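Local atomic coordinates of erythromycin C-12 hydroxylase (Saccharopolyspora erythraea, PDB entry 2JJN), a protein that hydroxylates the macrolactone ring of erythromycin D at C-12 to give erythromycin C, as a heme-dependent cytochrome P450 monooxygenase of antibiotic biosynthesis. Residues Ile277-Leu282 against Ala341-Phe346; Leu282-Pro287 against Ala319-Asp324. The protein carries 2 engineered substitutions. All blocks are in the same frame, centred on the assembly; numbering follows the deposited sequence.

Contact 1: residues Ile277-Leu282 against Ala341-Phe346. Engineered in segment 341-346: Leu344 (natural residue Phe). With HEM (protoporphyrin IX containing Fe), chain B; SO4 (sulfate ion), chain G.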
ATOM      1  N   ILE A 277       5.377 -16.754  -1.172  1.00 19.43           N
ATOM      2  CA  ILE A 277       6.251 -15.929  -0.328  1.00 19.13           C
ATOM      3  C   ILE A 277       5.699 -14.510  -0.303  1.00 19.62           C
ATOM      4  O   ILE A 277       5.590 -13.882   0.774  1.00 19.13           O
ATOM      5  CB  ILE A 277       7.689 -15.903  -0.863  1.00 19.13           C
ATOM      6  CG1 ILE A 277       8.372 -17.227  -0.520  1.00 21.64           C
ATOM      7  CG2 ILE A 277       8.489 -14.711  -0.288  1.00 19.93           C
ATOM      8  CD1 ILE A 277       9.741 -17.415  -1.240  1.00 20.99           C
ATOM      9  N   VAL A 278       5.282 -14.002  -1.462  1.00 20.04           N
ATOM     10  CA  VAL A 278       4.738 -12.629  -1.535  1.00 20.43           C
ATOM     11  C   VAL A 278       3.459 -12.531  -0.668  1.00 20.22           C
ATOM     12  O   VAL A 278       3.306 -11.607   0.082  1.00 20.67           O
ATOM     13  CB  VAL A 278       4.484 -12.217  -2.990  1.00 21.46           C
ATOM     14  CG1 VAL A 278       3.764 -10.866  -3.028  1.00 20.28           C
ATOM     15  CG2 VAL A 278       5.790 -12.093  -3.705  1.00 21.39           C
ATOM     16  N   GLU A 279       2.556 -13.508  -0.768  1.00 19.33           N
ATOM     17  CA  GLU A 279       1.346 -13.470   0.023  1.00 19.49           C
ATOM     18  C   GLU A 279       1.664 -13.510   1.517  1.00 18.55           C
ATOM     19  O   GLU A 279       1.021 -12.837   2.302  1.00 19.61           O
ATOM     20  CB  GLU A 279       0.426 -14.660  -0.324  1.00 20.44           C
ATOM     21  CG  GLU A 279      -0.209 -14.547  -1.677  1.00 21.08           C
ATOM     22  CD  GLU A 279      -0.893 -13.202  -1.889  1.00 21.27           C
ATOM     23  OE1 GLU A 279      -1.927 -12.896  -1.209  1.00 19.95           O
ATOM     24  OE2 GLU A 279      -0.407 -12.474  -2.768  1.00 22.13           O
ATOM     25  N   GLU A 280       2.621 -14.344   1.918  1.00 18.49           N
ATOM     26  CA  GLU A 280       2.910 -14.486   3.343  1.00 18.75           C
ATOM     27  C   GLU A 280       3.608 -13.225   3.903  1.00 17.89           C
ATOM     28  O   GLU A 280       3.380 -12.826   5.044  1.00 19.21           O
ATOM     29  CB  GLU A 280       3.720 -15.752   3.611  1.00 18.44           C
ATOM     30  CG  GLU A 280       4.054 -16.029   5.070  1.00 18.45           C
ATOM     31  CD  GLU A 280       2.859 -16.299   6.005  1.00 19.48           C
ATOM     32  OE1 GLU A 280       1.681 -16.085   5.606  1.00 20.70           O
ATOM     33  OE2 GLU A 280       3.154 -16.713   7.162  1.00 19.39           O
ATOM     34  N   VAL A 281       4.471 -12.590   3.102  1.00 17.66           N
ATOM     35  CA  VAL A 281       5.023 -11.293   3.569  1.00 17.91           C
ATOM     36  C   VAL A 281       3.926 -10.249   3.651  1.00 17.76           C
ATOM     37  O   VAL A 281       3.880  -9.466   4.604  1.00 18.90           O
ATOM     38  CB  VAL A 281       6.191 -10.815   2.680  1.00 17.53           C
ATOM     39  CG1 VAL A 281       6.650  -9.393   3.189  1.00 19.55           C
ATOM     40  CG2 VAL A 281       7.350 -11.828   2.719  1.00 17.98           C
ATOM     41  N   LEU A 282       2.999 -10.243   2.695  1.00 19.25           N
ATOM     42  CA  LEU A 282       1.863  -9.332   2.808  1.00 18.96           C
ATOM     43  C   LEU A 282       1.096  -9.564   4.108  1.00 18.09           C
ATOM     44  O   LEU A 282       0.689  -8.615   4.745  1.00 18.70           O
ATOM     45  CB  LEU A 282       0.894  -9.544   1.645  1.00 18.57           C
ATOM     46  CG  LEU A 282       1.229  -8.737   0.392  1.00 20.40           C
ATOM     47  CD1 LEU A 282       0.494  -9.346  -0.813  1.00 21.57           C
ATOM     48  CD2 LEU A 282       0.845  -7.215   0.537  1.00 20.69           C
ATOM     49  N   ALA A 341      -8.179 -18.445   0.321  1.00 38.27           N
ATOM     50  CA  ALA A 341      -7.748 -17.304   1.120  1.00 35.45           C
ATOM     51  C   ALA A 341      -8.116 -15.966   0.478  1.00 32.68           C
ATOM     52  O   ALA A 341      -8.041 -15.838  -0.762  1.00 33.96           O
ATOM     53  CB  ALA A 341      -6.242 -17.387   1.339  1.00 35.65           C
ATOM     54  N   ALA A 342      -8.573 -14.994   1.282  1.00 28.86           N
ATOM     55  CA  ALA A 342      -8.494 -13.593   0.818  1.00 23.60           C
ATOM     56  C   ALA A 342      -7.483 -12.812   1.642  1.00 21.45           C
ATOM     57  O   ALA A 342      -7.331 -12.978   2.862  1.00 21.52           O
ATOM     58  CB  ALA A 342      -9.871 -12.846   0.763  1.00 23.98           C
ATOM     59  N   GLN A 343      -6.859 -11.885   0.967  1.00 17.20           N
ATOM     60  CA  GLN A 343      -5.697 -11.209   1.505  1.00 12.98           C
ATOM     61  C   GLN A 343      -6.090  -9.877   2.145  1.00 11.73           C
ATOM     62  O   GLN A 343      -6.264  -8.853   1.451  1.00 12.03           O
ATOM     63  CB  GLN A 343      -4.753 -10.979   0.327  1.00 12.53           C
ATOM     64  CG  GLN A 343      -3.470 -10.230   0.692  1.00 11.97           C
ATOM     65  CD  GLN A 343      -2.742 -10.827   1.837  1.00 13.40           C
ATOM     66  OE1 GLN A 343      -2.916 -10.395   2.990  1.00 13.70           O
ATOM     67  NE2 GLN A 343      -1.916 -11.842   1.560  1.00 12.99           N
ATOM     68  N   LEU A 344      -6.202  -9.885   3.493  1.00 10.83           N
ATOM     69  CA  LEU A 344      -6.709  -8.695   4.201  1.00 10.39           C
ATOM     70  C   LEU A 344      -5.788  -7.499   4.053  1.00  9.24           C
ATOM     71  O   LEU A 344      -6.186  -6.337   4.284  1.00  9.81           O
ATOM     72  CB  LEU A 344      -6.904  -9.060   5.702  1.00 10.29           C
ATOM     73  CG  LEU A 344      -7.509  -7.941   6.544  1.00  9.51           C
ATOM     74  CD1 LEU A 344      -8.895  -7.528   6.110  1.00 13.97           C
ATOM     75  CD2 LEU A 344      -7.658  -8.365   8.029  1.00 11.81           C
ATOM     76  N   SER A 345      -4.529  -7.780   3.701  1.00  9.72           N
ATOM     77  CA  SER A 345      -3.614  -6.642   3.503  1.00  9.57           C
ATOM     78  C   SER A 345      -3.968  -5.808   2.278  1.00  9.90           C
ATOM     79  O   SER A 345      -3.455  -4.696   2.108  1.00 10.12           O
ATOM     80  CB  SER A 345      -2.181  -7.130   3.443  1.00  9.94           C
ATOM     81  OG  SER A 345      -1.875  -7.792   4.639  1.00  9.30           O
ATOM     82  N   PHE A 346      -4.880  -6.329   1.463  1.00  9.03           N
ATOM     83  CA  PHE A 346      -5.458  -5.540   0.350  1.00 10.29           C
ATOM     84  C   PHE A 346      -6.858  -5.013   0.672  1.00  9.43           C
ATOM     85  O   PHE A 346      -7.490  -4.412  -0.195  1.00 10.44           O
ATOM     86  CB  PHE A 346      -5.568  -6.392  -0.925  1.00  9.24           C
ATOM     87  CG  PHE A 346      -4.261  -6.645  -1.623  1.00  9.30           C
ATOM     88  CD1 PHE A 346      -3.849  -7.938  -1.913  1.00 10.26           C
ATOM     89  CD2 PHE A 346      -3.411  -5.580  -1.971  1.00 10.23           C
ATOM     90  CE1 PHE A 346      -2.607  -8.187  -2.561  1.00 11.73           C
ATOM     91  CE2 PHE A 346      -2.176  -5.827  -2.626  1.00 12.87           C
ATOM     92  CZ  PHE A 346      -1.784  -7.130  -2.903  1.00 11.89           C
TER
HETATM   93  CHA HEM B 412      -7.222   0.130  -2.166  1.00 12.24           C
HETATM   94  CHB HEM B 412      -3.358  -2.011  -0.091  1.00 10.52           C
HETATM   95  CHC HEM B 412      -1.007  -1.798  -4.324  1.00 14.69           C
HETATM   96  CHD HEM B 412      -4.514   1.038  -6.148  1.00 13.38           C
HETATM   97  C1A HEM B 412      -6.379  -0.529  -1.293  1.00 11.79           C
HETATM   98  C2A HEM B 412      -6.729  -0.880   0.088  1.00 11.12           C
HETATM   99  C3A HEM B 412      -5.666  -1.452   0.662  1.00 10.18           C
HETATM  100  C4A HEM B 412      -4.599  -1.484  -0.319  1.00 10.32           C
HETATM  101  CMA HEM B 412      -5.547  -1.960   2.116  1.00 10.50           C
HETATM  102  CAA HEM B 412      -8.102  -0.657   0.749  1.00 11.83           C
HETATM  103  CBA HEM B 412      -8.246   0.759   1.277  1.00 12.51           C
HETATM  104  CGA HEM B 412      -9.483   0.925   2.163  1.00 13.91           C
HETATM  105  O1A HEM B 412     -10.247  -0.062   2.356  1.00 13.54           O
HETATM  106  O2A HEM B 412      -9.698   2.089   2.625  1.00 12.07           O
HETATM  107  C1B HEM B 412      -2.382  -2.147  -1.079  1.00 11.04           C
HETATM  108  C2B HEM B 412      -1.128  -2.837  -0.911  1.00 11.14           C
HETATM  109  C3B HEM B 412      -0.472  -2.787  -2.094  1.00 12.51           C
HETATM  110  C4B HEM B 412      -1.335  -2.050  -3.008  1.00 12.70           C
HETATM  111  CMB HEM B 412      -0.761  -3.476   0.445  1.00 12.64           C
HETATM  112  CAB HEM B 412       0.915  -3.314  -2.509  1.00 14.56           C
HETATM  113  CBB HEM B 412       1.369  -4.411  -1.993  1.00 16.65           C
HETATM  114  C1C HEM B 412      -1.749  -1.012  -5.179  1.00 13.35           C
HETATM  115  C2C HEM B 412      -1.372  -0.680  -6.543  1.00 14.47           C
HETATM  116  C3C HEM B 412      -2.344   0.109  -7.050  1.00 13.07           C
HETATM  117  C4C HEM B 412      -3.373   0.282  -6.022  1.00 12.68           C
HETATM  118  CMC HEM B 412      -0.067  -1.196  -7.205  1.00 15.87           C
HETATM  119  CAC HEM B 412      -2.437   0.784  -8.432  1.00 17.74           C
HETATM  120  CBC HEM B 412      -2.052   0.188  -9.560  1.00 22.66           C
HETATM  121  C1D HEM B 412      -5.512   1.046  -5.220  1.00 11.76           C
HETATM  122  C2D HEM B 412      -6.721   1.784  -5.395  1.00 13.95           C
HETATM  123  C3D HEM B 412      -7.559   1.493  -4.192  1.00 12.38           C
HETATM  124  C4D HEM B 412      -6.779   0.610  -3.377  1.00 10.73           C
HETATM  125  CMD HEM B 412      -7.101   2.706  -6.592  1.00 14.33           C
HETATM  126  CAD HEM B 412      -8.957   2.043  -3.858  1.00 11.56           C
HETATM  127  CBD HEM B 412     -10.064   1.089  -4.346  1.00 11.86           C
HETATM  128  CGD HEM B 412     -11.405   1.590  -3.905  1.00 13.11           C
HETATM  129  O1D HEM B 412     -11.492   2.482  -3.044  1.00 12.77           O
HETATM  130  O2D HEM B 412     -12.408   1.072  -4.440  1.00 12.70           O
HETATM  131  NA  HEM B 412      -5.057  -0.941  -1.527  1.00 10.32           N
HETATM  132  NB  HEM B 412      -2.483  -1.623  -2.365  1.00 10.64           N
HETATM  133  NC  HEM B 412      -2.952  -0.384  -4.913  1.00 10.67           N
HETATM  134  ND  HEM B 412      -5.573   0.347  -3.998  1.00 10.46           N
HETATM  135 FE   HEM B 412      -4.075  -0.794  -3.236  1.00 12.77          FE
HETATM  136  S   SO4 G 417      -7.247 -13.185   5.738  0.50 27.83           S
HETATM  137  O1  SO4 G 417      -6.065 -12.365   5.342  0.50 20.34           O
HETATM  138  O2  SO4 G 417      -8.203 -12.405   6.523  0.50 22.72           O
HETATM  139  O3  SO4 G 417      -6.933 -14.386   6.517  0.50 29.79           O
HETATM  140  O4  SO4 G 417      -8.034 -13.590   4.583  0.50 28.49           O
HETATM  141  O   HOH W   1      -3.190   1.050  -2.382  1.00 27.42           O
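Gln343 leaves its backbone with CG anti to N (chi1 178°) and then bends at chi2 (52°), a course that carries its amide back to the helix bearing Glu279. Glu279, folded at its own chi2 (-51°), turns its carboxylate toward the amide. NE2 of Gln343 donates a nearly straight bond to OE1 of Glu279, at 3.0 Å; the acceptor lies in the amide plane, but the donor stands well above the carboxylate plane. A second, weak bond runs from the same NE2 to the backbone O of Glu279. NE2 also comes within 3.6 Å of CB of Leu282. The other end of the amide works within its own loop: OE1 of Gln343 receives the N-H of Ser345 at 3.2 Å, in the carbonyl plane on a lone pair. The amide is therefore held at both ends and its flip is fixed. OE2 of Glu279 forms a salt bridge with Arg360 of helix 356-374.

OG of Ser345 donates a hydrogen bond to O of Leu282 (2.7 Å), approaching from above the carbonyl plane. Deeper in, the side chains of Leu282 and Phe346 cross at about a right angle, with CD1 of Leu282 3.7 Å from CE1 of Phe346. The other branch of Leu282, CD2, reaches the heme vinyl carbon CBB at 3.8 Å. The Phe346 ring points its edge at the porphyrin, CE2 coming within 3.5 Å of C3B, and its side chain also packs on Cys353, the axial iron ligand.

Phe346 opens the FxxGxxxCxG signature of the P450 heme-binding loop, and the contact seats this proximal loop on the helix that carries the ExxR motif.

Contact 2: residues Leu282-Pro287 against Ala319-Asp324; sequences LRYRPP and ANRDSD. With HEM (protoporphyrin IX containing Fe), chain B.
Arg283, the arginine of the P450 ExxR motif, meets Asn320 where helix 274-284 ends beside the end of helix 316-320. The two side chains slide past each other in opposite directions. ND2 of Asn320 donates to O of Arg283 (3.0 Å) and is also hydrogen-bonded to OG of Ser345, while NH1 of Arg283 returns a weak bond to O of Asn320 at 2.8 Å. NH2 of Arg283 holds the motif glutamate, Glu280, in a salt bridge, and NH1 has a further acceptor in O of Pro329. Pro286 faces the Asn320 amide tip to tip, its CG 3.8 Å from ND2.

Arg321, bent at chi2 (-58°), grips O of Tyr284 side-on: NE at 3.1 Å on a lone pair, NH2 at 2.9 Å. The same guanidinium lies flat on the Tyr284 ring, the planes 8° apart, with NH2 over the ring centre and CZ 3.9 Å from the centroid. NH1 pairs with Asp330.

Arg321 thus combines a cation-pi stack with two N-H bonds to a single carbonyl at the helix C-terminus, a position whose partial negative charge would be expected to favour a cation.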
ATOM      1  N   LEU A 282       2.999 -10.243   2.695  1.00 19.25           N
ATOM      2  CA  LEU A 282       1.863  -9.332   2.808  1.00 18.96           C
ATOM      3  C   LEU A 282       1.096  -9.564   4.108  1.00 18.09           C
ATOM      4  O   LEU A 282       0.689  -8.615   4.745  1.00 18.70           O
ATOM      5  CB  LEU A 282       0.894  -9.544   1.645  1.00 18.57           C
ATOM      6  CG  LEU A 282       1.229  -8.737   0.392  1.00 20.40           C
ATOM      7  CD1 LEU A 282       0.494  -9.346  -0.813  1.00 21.57           C
ATOM      8  CD2 LEU A 282       0.845  -7.215   0.537  1.00 20.69           C
ATOM      9  N   ARG A 283       0.911 -10.834   4.494  1.00 18.18           N
ATOM     10  CA  ARG A 283       0.206 -11.099   5.778  1.00 17.94           C
ATOM     11  C   ARG A 283       1.071 -10.627   6.957  1.00 18.52           C
ATOM     12  O   ARG A 283       0.596  -9.970   7.921  1.00 17.89           O
ATOM     13  CB  ARG A 283      -0.133 -12.578   5.931  1.00 18.66           C
ATOM     14  CG  ARG A 283      -0.941 -12.853   7.195  1.00 18.62           C
ATOM     15  CD  ARG A 283      -0.998 -14.378   7.451  1.00 18.92           C
ATOM     16  NE  ARG A 283       0.328 -14.931   7.825  1.00 17.99           N
ATOM     17  CZ  ARG A 283       0.819 -14.876   9.068  1.00 18.40           C
ATOM     18  NH1 ARG A 283       0.098 -14.286  10.047  1.00 18.62           N
ATOM     19  NH2 ARG A 283       2.029 -15.370   9.357  1.00 19.43           N
ATOM     20  N   TYR A 284       2.360 -10.984   6.903  1.00 18.34           N
ATOM     21  CA  TYR A 284       3.243 -10.803   8.014  1.00 17.84           C
ATOM     22  C   TYR A 284       3.597  -9.322   8.282  1.00 17.17           C
ATOM     23  O   TYR A 284       3.644  -8.900   9.452  1.00 17.70           O
ATOM     24  CB  TYR A 284       4.492 -11.670   7.710  1.00 18.85           C
ATOM     25  CG  TYR A 284       5.429 -11.920   8.853  1.00 18.68           C
ATOM     26  CD1 TYR A 284       5.070 -12.788   9.873  1.00 20.61           C
ATOM     27  CD2 TYR A 284       6.687 -11.348   8.845  1.00 20.87           C
ATOM     28  CE1 TYR A 284       5.998 -13.052  10.908  1.00 22.50           C
ATOM     29  CE2 TYR A 284       7.607 -11.611   9.858  1.00 23.20           C
ATOM     30  CZ  TYR A 284       7.259 -12.436  10.851  1.00 22.80           C
ATOM     31  OH  TYR A 284       8.233 -12.630  11.840  1.00 28.51           O
ATOM     32  N   ARG A 285       3.856  -8.590   7.203  1.00 10.55           N
ATOM     33  CA  ARG A 285       4.298  -7.193   7.286  1.00  9.17           C
ATOM     34  C   ARG A 285       3.514  -6.379   6.229  1.00  9.06           C
ATOM     35  O   ARG A 285       4.065  -5.921   5.240  1.00  8.82           O
ATOM     36  CB  ARG A 285       5.804  -7.114   7.069  1.00  9.25           C
ATOM     37  CG  ARG A 285       6.607  -7.452   8.326  1.00  9.15           C
ATOM     38  CD  ARG A 285       8.079  -7.394   8.036  1.00 11.50           C
ATOM     39  NE  ARG A 285       8.816  -7.388   9.320  1.00 12.30           N
ATOM     40  CZ  ARG A 285       9.901  -8.120   9.574  1.00 13.68           C
ATOM     41  NH1 ARG A 285      10.437  -8.951   8.677  1.00 11.24           N
ATOM     42  NH2 ARG A 285      10.478  -7.998  10.782  1.00 14.26           N
ATOM     43  N   PRO A 286       2.230  -6.189   6.477  1.00  9.55           N
ATOM     44  CA  PRO A 286       1.353  -5.430   5.528  1.00  9.06           C
ATOM     45  C   PRO A 286       1.874  -4.011   5.363  1.00 10.36           C
ATOM     46  O   PRO A 286       2.135  -3.350   6.349  1.00 11.03           O
ATOM     47  CB  PRO A 286      -0.013  -5.426   6.225  1.00  8.72           C
ATOM     48  CG  PRO A 286       0.261  -5.703   7.685  1.00 10.01           C
ATOM     49  CD  PRO A 286       1.493  -6.634   7.677  1.00 10.05           C
ATOM     50  N   PRO A 287       2.057  -3.551   4.122  1.00 10.29           N
ATOM     51  CA  PRO A 287       2.543  -2.187   3.924  1.00 10.23           C
ATOM     52  C   PRO A 287       1.667  -1.137   4.579  1.00 10.83           C
ATOM     53  O   PRO A 287       2.213  -0.168   5.108  1.00 11.49           O
ATOM     54  CB  PRO A 287       2.561  -2.069   2.400  1.00 12.09           C
ATOM     55  CG  PRO A 287       2.849  -3.509   1.924  1.00 11.47           C
ATOM     56  CD  PRO A 287       2.048  -4.323   2.867  1.00 10.20           C
ATOM     57  N   ALA A 319      -4.997  -7.740  13.007  1.00 17.39           N
ATOM     58  CA  ALA A 319      -5.847  -8.829  12.459  1.00 17.53           C
ATOM     59  C   ALA A 319      -5.006  -9.915  11.873  1.00 18.48           C
ATOM     60  O   ALA A 319      -5.312 -11.109  12.041  1.00 18.84           O
ATOM     61  CB  ALA A 319      -6.798  -8.259  11.380  1.00 18.82           C
ATOM     62  N   ASN A 320      -3.950  -9.535  11.128  1.00 18.13           N
ATOM     63  CA  ASN A 320      -3.115 -10.546  10.455  1.00 17.49           C
ATOM     64  C   ASN A 320      -2.281 -11.379  11.443  1.00 17.61           C
ATOM     65  O   ASN A 320      -1.777 -12.419  11.077  1.00 19.74           O
ATOM     66  CB  ASN A 320      -2.173  -9.854   9.485  1.00 18.18           C
ATOM     67  CG  ASN A 320      -2.859  -9.346   8.202  1.00 18.67           C
ATOM     68  OD1 ASN A 320      -4.061  -9.500   7.990  1.00 20.20           O
ATOM     69  ND2 ASN A 320      -2.036  -8.696   7.346  1.00 18.66           N
ATOM     70  N   ARG A 321      -2.068 -10.869  12.660  1.00 11.94           N
ATOM     71  CA  ARG A 321      -1.280 -11.625  13.687  1.00 11.57           C
ATOM     72  C   ARG A 321      -2.222 -12.221  14.756  1.00 12.93           C
ATOM     73  O   ARG A 321      -1.769 -12.647  15.832  1.00 12.91           O
ATOM     74  CB  ARG A 321      -0.276 -10.665  14.330  1.00 11.45           C
ATOM     75  CG  ARG A 321       0.734 -10.081  13.331  1.00 13.40           C
ATOM     76  CD  ARG A 321       1.564 -11.135  12.597  1.00 10.60           C
ATOM     77  NE  ARG A 321       2.713 -10.506  11.978  1.00 11.77           N
ATOM     78  CZ  ARG A 321       3.954 -10.500  12.480  1.00 11.70           C
ATOM     79  NH1 ARG A 321       4.235 -11.183  13.583  1.00 14.43           N
ATOM     80  NH2 ARG A 321       4.931  -9.844  11.862  1.00 11.87           N
ATOM     81  N   ASP A 322      -3.520 -12.217  14.444  1.00 11.55           N
ATOM     82  CA  ASP A 322      -4.570 -12.726  15.406  1.00 12.49           C
ATOM     83  C   ASP A 322      -4.703 -14.250  15.337  1.00 13.64           C
ATOM     84  O   ASP A 322      -5.073 -14.778  14.309  1.00 13.20           O
ATOM     85  CB  ASP A 322      -5.888 -12.054  15.031  1.00 12.17           C
ATOM     86  CG  ASP A 322      -6.985 -12.285  16.022  1.00 14.44           C
ATOM     87  OD1 ASP A 322      -8.002 -11.556  15.975  1.00 13.30           O
ATOM     88  OD2 ASP A 322      -6.878 -13.257  16.810  1.00 16.16           O
ATOM     89  N   SER A 323      -4.363 -14.931  16.445  1.00 14.58           N
ATOM     90  CA  SER A 323      -4.383 -16.373  16.415  1.00 16.88           C
ATOM     91  C   SER A 323      -5.798 -16.933  16.211  1.00 17.93           C
ATOM     92  O   SER A 323      -5.982 -18.135  15.849  1.00 18.77           O
ATOM     93  CB  SER A 323      -3.772 -16.920  17.697  1.00 16.26           C
ATOM     94  OG  SER A 323      -4.629 -16.682  18.799  1.00 20.51           O
ATOM     95  N   ASP A 324      -6.816 -16.101  16.442  1.00 18.18           N
ATOM     96  CA  ASP A 324      -8.172 -16.525  16.084  1.00 19.62           C
ATOM     97  C   ASP A 324      -8.394 -16.708  14.586  1.00 20.15           C
ATOM     98  O   ASP A 324      -9.315 -17.419  14.150  1.00 21.22           O
ATOM     99  CB  ASP A 324      -9.209 -15.569  16.683  1.00 21.00           C
ATOM    100  CG  ASP A 324      -9.312 -15.682  18.206  1.00 24.76           C
ATOM    101  OD1 ASP A 324      -8.890 -16.732  18.788  1.00 29.18           O
ATOM    102  OD2 ASP A 324      -9.862 -14.743  18.830  1.00 28.66           O
TER
HETATM  103  CHA HEM B 412      -7.222   0.130  -2.166  1.00 12.24           C
HETATM  104  CHB HEM B 412      -3.358  -2.011  -0.091  1.00 10.52           C
HETATM  105  CHC HEM B 412      -1.007  -1.798  -4.324  1.00 14.69           C
HETATM  106  CHD HEM B 412      -4.514   1.038  -6.148  1.00 13.38           C
HETATM  107  C1A HEM B 412      -6.379  -0.529  -1.293  1.00 11.79           C
HETATM  108  C2A HEM B 412      -6.729  -0.880   0.088  1.00 11.12           C
HETATM  109  C3A HEM B 412      -5.666  -1.452   0.662  1.00 10.18           C
HETATM  110  C4A HEM B 412      -4.599  -1.484  -0.319  1.00 10.32           C
HETATM  111  CMA HEM B 412      -5.547  -1.960   2.116  1.00 10.50           C
HETATM  112  CAA HEM B 412      -8.102  -0.657   0.749  1.00 11.83           C
HETATM  113  CBA HEM B 412      -8.246   0.759   1.277  1.00 12.51           C
HETATM  114  CGA HEM B 412      -9.483   0.925   2.163  1.00 13.91           C
HETATM  115  O1A HEM B 412     -10.247  -0.062   2.356  1.00 13.54           O
HETATM  116  O2A HEM B 412      -9.698   2.089   2.625  1.00 12.07           O
HETATM  117  C1B HEM B 412      -2.382  -2.147  -1.079  1.00 11.04           C
HETATM  118  C2B HEM B 412      -1.128  -2.837  -0.911  1.00 11.14           C
HETATM  119  C3B HEM B 412      -0.472  -2.787  -2.094  1.00 12.51           C
HETATM  120  C4B HEM B 412      -1.335  -2.050  -3.008  1.00 12.70           C
HETATM  121  CMB HEM B 412      -0.761  -3.476   0.445  1.00 12.64           C
HETATM  122  CAB HEM B 412       0.915  -3.314  -2.509  1.00 14.56           C
HETATM  123  CBB HEM B 412       1.369  -4.411  -1.993  1.00 16.65           C
HETATM  124  C1C HEM B 412      -1.749  -1.012  -5.179  1.00 13.35           C
HETATM  125  C2C HEM B 412      -1.372  -0.680  -6.543  1.00 14.47           C
HETATM  126  C3C HEM B 412      -2.344   0.109  -7.050  1.00 13.07           C
HETATM  127  C4C HEM B 412      -3.373   0.282  -6.022  1.00 12.68           C
HETATM  128  CMC HEM B 412      -0.067  -1.196  -7.205  1.00 15.87           C
HETATM  129  CAC HEM B 412      -2.437   0.784  -8.432  1.00 17.74           C
HETATM  130  CBC HEM B 412      -2.052   0.188  -9.560  1.00 22.66           C
HETATM  131  C1D HEM B 412      -5.512   1.046  -5.220  1.00 11.76           C
HETATM  132  C2D HEM B 412      -6.721   1.784  -5.395  1.00 13.95           C
HETATM  133  C3D HEM B 412      -7.559   1.493  -4.192  1.00 12.38           C
HETATM  134  C4D HEM B 412      -6.779   0.610  -3.377  1.00 10.73           C
HETATM  135  CMD HEM B 412      -7.101   2.706  -6.592  1.00 14.33           C
HETATM  136  CAD HEM B 412      -8.957   2.043  -3.858  1.00 11.56           C
HETATM  137  CBD HEM B 412     -10.064   1.089  -4.346  1.00 11.86           C
HETATM  138  CGD HEM B 412     -11.405   1.590  -3.905  1.00 13.11           C
HETATM  139  O1D HEM B 412     -11.492   2.482  -3.044  1.00 12.77           O
HETATM  140  O2D HEM B 412     -12.408   1.072  -4.440  1.00 12.70           O
HETATM  141  NA  HEM B 412      -5.057  -0.941  -1.527  1.00 10.32           N
HETATM  142  NB  HEM B 412      -2.483  -1.623  -2.365  1.00 10.64           N
HETATM  143  NC  HEM B 412      -2.952  -0.384  -4.913  1.00 10.67           N
HETATM  144  ND  HEM B 412      -5.573   0.347  -3.998  1.00 10.46           N
HETATM  145 FE   HEM B 412      -4.075  -0.794  -3.236  1.00 12.77          FE
HETATM  146  O   HOH W   1      -3.190   1.050  -2.382  1.00 27.42           O

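Overall arrangement
Contacts 1 and 2 lie with centres about 8 Å apart on the same side of the chain's centre, and both use helix 274-284. Leu282 belongs to both. Along the chain contact 2 is nested inside contact 1: helix 274-284 leads into 282-287, strands 290-295 and 311-315 of the mixed sheet follow, then segment 319-324 at the end of helix 316-320, and finally the loop 341-346 ahead of helix 356-374. The two meet where Asn320 ND2 approaches Ser345 OG at 2.9 Å, probably as a hydrogen bond, and where Leu344 packs on Ala319. Both reach the heme, contact 2 through Leu282 and Pro287, and the end of the ExxR helix joins the heme-binding loop to helix 316-320.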